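Side-chain contacts in periplasmic beta-glucosidase (Pseudomonas aeruginosa, PDB 6R5T), which probably hydrolyses terminal, non-reducing beta-D-glucosyl residues of beta-glucosides in the periplasm, releasing beta-D-glucose, as a glycoside hydrolase of family 3: residues D452-A456 / E457-E461; R494-A497 / S498-R501. The protein carries 1 engineered substitution. All blocks are in the same frame, centred on the assembly; numbering follows the deposited sequence.

Interaction 1: D452-A456 / E457-E461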
loop_
_atom_site.group_PDB
_atom_site.type_symbol
_atom_site.label_atom_id
_atom_site.label_comp_id
_atom_site.label_asym_id
_atom_site.label_seq_id
_atom_site.Cartn_x
_atom_site.Cartn_y
_atom_site.Cartn_z
ATOM N N ASP A 452 33.642 -8.291 -9.507
ATOM C CA ASP A 452 35.043 -8.413 -9.088
ATOM C C ASP A 452 35.109 -9.719 -8.322
ATOM O O ASP A 452 34.331 -9.952 -7.401
ATOM C CB ASP A 452 35.445 -7.223 -8.232
ATOM C CG ASP A 452 36.938 -7.157 -7.956
ATOM O OD1 ASP A 452 37.499 -8.148 -7.411
ATOM O OD2 ASP A 452 37.498 -6.109 -8.237
ATOM N N PRO A 453 36.044 -10.629 -8.665
ATOM C CA PRO A 453 36.092 -11.917 -7.984
ATOM C C PRO A 453 36.777 -11.857 -6.609
ATOM O O PRO A 453 36.768 -12.841 -5.899
ATOM C CB PRO A 453 36.945 -12.756 -8.959
ATOM C CG PRO A 453 37.842 -11.773 -9.638
ATOM C CD PRO A 453 37.079 -10.458 -9.698
ATOM N N ARG A 454 37.362 -10.716 -6.229
ATOM C CA ARG A 454 38.011 -10.628 -4.888
ATOM C C ARG A 454 36.986 -10.661 -3.766
ATOM O O ARG A 454 35.800 -10.363 -3.994
ATOM C CB ARG A 454 38.872 -9.383 -4.744
ATOM C CG ARG A 454 40.077 -9.385 -5.662
ATOM C CD ARG A 454 40.729 -8.067 -5.674
ATOM N NE ARG A 454 39.955 -7.026 -6.322
ATOM C CZ ARG A 454 40.209 -5.740 -6.175
ATOM N NH1 ARG A 454 41.234 -5.374 -5.427
ATOM N NH2 ARG A 454 39.484 -4.826 -6.777
ATOM N N SER A 455 37.435 -11.007 -2.565
ATOM C CA SER A 455 36.570 -10.979 -1.366
ATOM C C SER A 455 36.101 -9.528 -1.132
ATOM O O SER A 455 36.818 -8.581 -1.493
ATOM C CB SER A 455 37.285 -11.510 -0.161
ATOM O OG SER A 455 38.240 -10.573 0.291
ATOM N N ALA A 456 34.972 -9.354 -0.490
ATOM C CA ALA A 456 34.483 -8.008 -0.086
ATOM C C ALA A 456 35.560 -7.293 0.741
ATOM O O ALA A 456 35.829 -6.080 0.537
ATOM C CB ALA A 456 33.196 -8.115 0.684
ATOM N N GLU A 457 36.223 -8.030 1.639
ATOM C CA GLU A 457 37.271 -7.438 2.512
ATOM C C GLU A 457 38.461 -6.935 1.685
ATOM O O GLU A 457 38.989 -5.855 1.988
ATOM C CB GLU A 457 37.772 -8.484 3.524
ATOM C CG GLU A 457 36.736 -8.834 4.576
ATOM C CD GLU A 457 35.500 -9.634 4.139
ATOM O OE1 GLU A 457 34.460 -9.510 4.854
ATOM O OE2 GLU A 457 35.540 -10.344 3.063
ATOM N N ALA A 458 38.918 -7.685 0.674
ATOM C CA ALA A 458 40.074 -7.261 -0.155
ATOM C C ALA A 458 39.706 -5.984 -0.925
ATOM O O ALA A 458 40.501 -5.075 -1.015
ATOM C CB ALA A 458 40.501 -8.370 -1.094
ATOM N N MET A 459 38.492 -5.928 -1.470
ATOM C CA MET A 459 38.032 -4.721 -2.199
ATOM C C MET A 459 37.985 -3.519 -1.249
ATOM O O MET A 459 38.416 -2.419 -1.643
ATOM C CB MET A 459 36.660 -4.957 -2.819
ATOM C CG MET A 459 36.772 -5.791 -4.069
ATOM S SD MET A 459 35.111 -5.993 -4.896
ATOM C CE MET A 459 34.383 -7.344 -4.031
ATOM N N LEU A 460 37.495 -3.737 -0.055
ATOM C CA LEU A 460 37.422 -2.656 0.963
ATOM C C LEU A 460 38.829 -2.185 1.316
ATOM O O LEU A 460 39.031 -0.994 1.383
ATOM C CB LEU A 460 36.674 -3.119 2.204
ATOM C CG LEU A 460 35.169 -3.225 2.109
ATOM C CD1 LEU A 460 34.608 -3.939 3.340
ATOM C CD2 LEU A 460 34.557 -1.850 1.986
ATOM N N GLU A 461 39.783 -3.092 1.534
ATOM C CA GLU A 461 41.143 -2.661 1.956
ATOM C C GLU A 461 41.800 -1.888 0.821
ATOM O O GLU A 461 42.426 -0.882 1.068
ATOM C CB GLU A 461 41.992 -3.860 2.383
ATOM C CG GLU A 461 41.532 -4.495 3.673
ATOM C CD GLU A 461 42.042 -3.845 4.965
ATOM O OE1 GLU A 461 41.835 -2.608 5.150
ATOM O OE2 GLU A 461 42.658 -4.585 5.803
#

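Interaction 2: R494-A497 / S498-R501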
loop_
_atom_site.group_PDB
_atom_site.type_symbol
_atom_site.label_atom_id
_atom_site.label_comp_id
_atom_site.label_asym_id
_atom_site.label_seq_id
_atom_site.Cartn_x
_atom_site.Cartn_y
_atom_site.Cartn_z
ATOM N N ARG A 494 17.313 1.129 0.495
ATOM C CA ARG A 494 18.668 1.647 0.798
ATOM C C ARG A 494 19.631 1.402 -0.366
ATOM O O ARG A 494 19.409 0.570 -1.255
ATOM C CB ARG A 494 19.211 0.992 2.063
ATOM C CG ARG A 494 18.470 1.405 3.319
ATOM C CD ARG A 494 18.871 0.620 4.538
ATOM N NE ARG A 494 18.613 -0.791 4.329
ATOM C CZ ARG A 494 18.941 -1.767 5.175
ATOM N NH1 ARG A 494 19.487 -1.481 6.341
ATOM N NH2 ARG A 494 18.724 -3.029 4.844
ATOM N N ILE A 495 20.745 2.107 -0.302
ATOM C CA ILE A 495 21.902 1.689 -1.111
ATOM C C ILE A 495 22.176 0.245 -0.737
ATOM O O ILE A 495 22.086 -0.165 0.414
ATOM C CB ILE A 495 23.069 2.640 -0.808
ATOM C CG1 ILE A 495 22.815 4.059 -1.305
ATOM C CG2 ILE A 495 24.379 2.098 -1.321
ATOM C CD1 ILE A 495 23.849 5.098 -0.896
ATOM N N PRO A 496 22.586 -0.605 -1.703
ATOM C CA PRO A 496 22.918 -1.983 -1.356
ATOM C C PRO A 496 23.936 -2.096 -0.209
ATOM O O PRO A 496 24.862 -1.297 -0.118
ATOM C CB PRO A 496 23.485 -2.560 -2.648
ATOM C CG PRO A 496 22.765 -1.732 -3.722
ATOM C CD PRO A 496 22.664 -0.338 -3.147
ATOM N N ALA A 497 23.774 -3.134 0.606
ATOM C CA ALA A 497 24.557 -3.321 1.840
ATOM C C ALA A 497 26.061 -3.354 1.553
ATOM O O ALA A 497 26.828 -2.804 2.360
ATOM C CB ALA A 497 24.128 -4.577 2.549
ATOM N N SER A 498 26.489 -3.986 0.470
ATOM C CA SER A 498 27.950 -4.093 0.184
ATOM C C SER A 498 28.509 -2.678 0.051
ATOM O O SER A 498 29.668 -2.391 0.483
ATOM C CB SER A 498 28.262 -4.895 -1.027
ATOM O OG SER A 498 27.560 -4.355 -2.156
ATOM N N GLN A 499 27.743 -1.796 -0.590
ATOM C CA GLN A 499 28.170 -0.408 -0.802
ATOM C C GLN A 499 28.042 0.424 0.488
ATOM O O GLN A 499 28.816 1.368 0.657
ATOM C CB GLN A 499 27.398 0.165 -1.971
ATOM C CG GLN A 499 27.697 -0.522 -3.296
ATOM C CD GLN A 499 26.812 0.069 -4.365
ATOM O OE1 GLN A 499 26.956 1.268 -4.618
ATOM N NE2 GLN A 499 25.900 -0.717 -4.945
ATOM N N ARG A 500 27.028 0.175 1.323
ATOM C CA ARG A 500 26.913 0.945 2.598
ATOM C C ARG A 500 28.073 0.561 3.516
ATOM O O ARG A 500 28.586 1.450 4.211
ATOM C CB ARG A 500 25.582 0.685 3.305
ATOM C CG ARG A 500 24.421 1.260 2.527
ATOM C CD ARG A 500 23.076 1.276 3.250
ATOM N NE ARG A 500 22.553 -0.049 3.234
ATOM C CZ ARG A 500 22.602 -0.892 4.248
ATOM N NH1 ARG A 500 23.063 -0.476 5.413
ATOM N NH2 ARG A 500 22.123 -2.113 4.107
ATOM N N ARG A 501 28.515 -0.691 3.466
ATOM C CA ARG A 501 29.705 -1.108 4.257
ATOM C C ARG A 501 30.910 -0.294 3.777
ATOM O O ARG A 501 31.714 0.198 4.626
ATOM C CB ARG A 501 29.919 -2.603 4.049
ATOM C CG ARG A 501 31.033 -3.163 4.914
ATOM C CD ARG A 501 31.075 -4.665 4.691
ATOM N NE ARG A 501 32.169 -5.226 5.476
ATOM C CZ ARG A 501 32.691 -6.438 5.284
ATOM N NH1 ARG A 501 32.275 -7.202 4.291
ATOM N NH2 ARG A 501 33.690 -6.838 6.052
HETATM O O HOH W 1 20.646 -2.523 1.646
#

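Interaction 1: D452-A456 / E457-E461
The N-terminus of helix 456-468 is capped by S455, whose OG takes the backbone N-H of A458 at 3.0 Å, the N-H...O angle being 158°. A chi1 of 73° sets OG between the backbone N and the carbonyl carbon and turns it to the first turn of the helix, where it also lies 3.4 Å from A458 CB. The helical i to i+4 bonding begins here, M459 N to S455 O and L460 N to A456 O.

M459 carries the packing against the preceding loop. Its SD sits 3.6 Å from D452 CB, the two side chains running past each other in opposite directions, and the bend at chi3 (-84°) brings CE to 3.3 Å from R454 O. CG lies over one face of the R454 guanidinium, 3.8 Å above the plane and toward its rim. That guanidinium is held side-on by D452: NE meets OD1 at 2.9 Å and NH2 meets OD2 at 2.8 Å, both within the guanidinium plane, which limits its rotation. NH2 also forms a salt bridge with E462. Because OD1 accepts R454 N as well, the loop closes as an Asx turn leading into a serine N-cap.

Interaction 2: R494-A497 / S498-R501
R500 and A497 bury the most surface here, followed by Q499, and the end of R500 folds back over the loop before helix 497-508. Its chain bends at chi3 (-76°), returning the guanidinium to the residues ahead of the helix. NE then donates to I495 O at 2.9 Å, with I495 O close to the guanidinium plane and an N-H...O angle of 144°. A water also sits at the guanidinium edge: it accepts from R500 NH2 and donates to I495 O, so the carbonyl receives both a direct and a water-mediated bond from one arginine.

One face of this group is covered by R494. The two guanidiniums lie flat on each other with planes 17° apart and centres 3.9 Å apart, R500 NH2 standing over the centre of the R494 group, 3.4 Å from R494 CZ. Although the charges are alike, R494 NE has a salt bridge to D492, which probably offsets part of the repulsion.

A497, the first residue of the helix, places CB 3.5 Å from R500 NH2, while its carbonyl accepts R501 N. Q499 is buried. Its NE2 lies alongside the P496 ring, 3.5 Å from CG, and its CB packs on I495 CG2 at 3.6 Å. The amide is fixed at both ends, NE2 bonding to V432 O and OE1 to G478 N. At the backbone, P496 O accepts R500 N in its carbonyl plane, and a weak bond from Q499 N.

With P496 at the N-cap position, the geometry is that of a helix N-terminus where an arginine near its start bonds back to a loop carbonyl while stacking on a second arginine.

Both interactions are helix starts within the family 3 C-terminal domain, and their centres lie about 14 Å apart. Along the chain they come in series: interaction 1 opens helix 456-468, strand 472-478 of the six-stranded mixed sheet follows, and interaction 2 opens helix 497-508, which precedes strand 513-518 of that sheet. The two helices touch directly. R501 of interaction 2 forms a salt bridge through NH2 with OE1 of E457 in interaction 1, 3.0 Å apart, while L460 CD1 packs 3.5 Å from R501 NE. The side chain of R501 therefore joins the N-terminal parts of the two helices, away from the glycan pocket and the magnesium site.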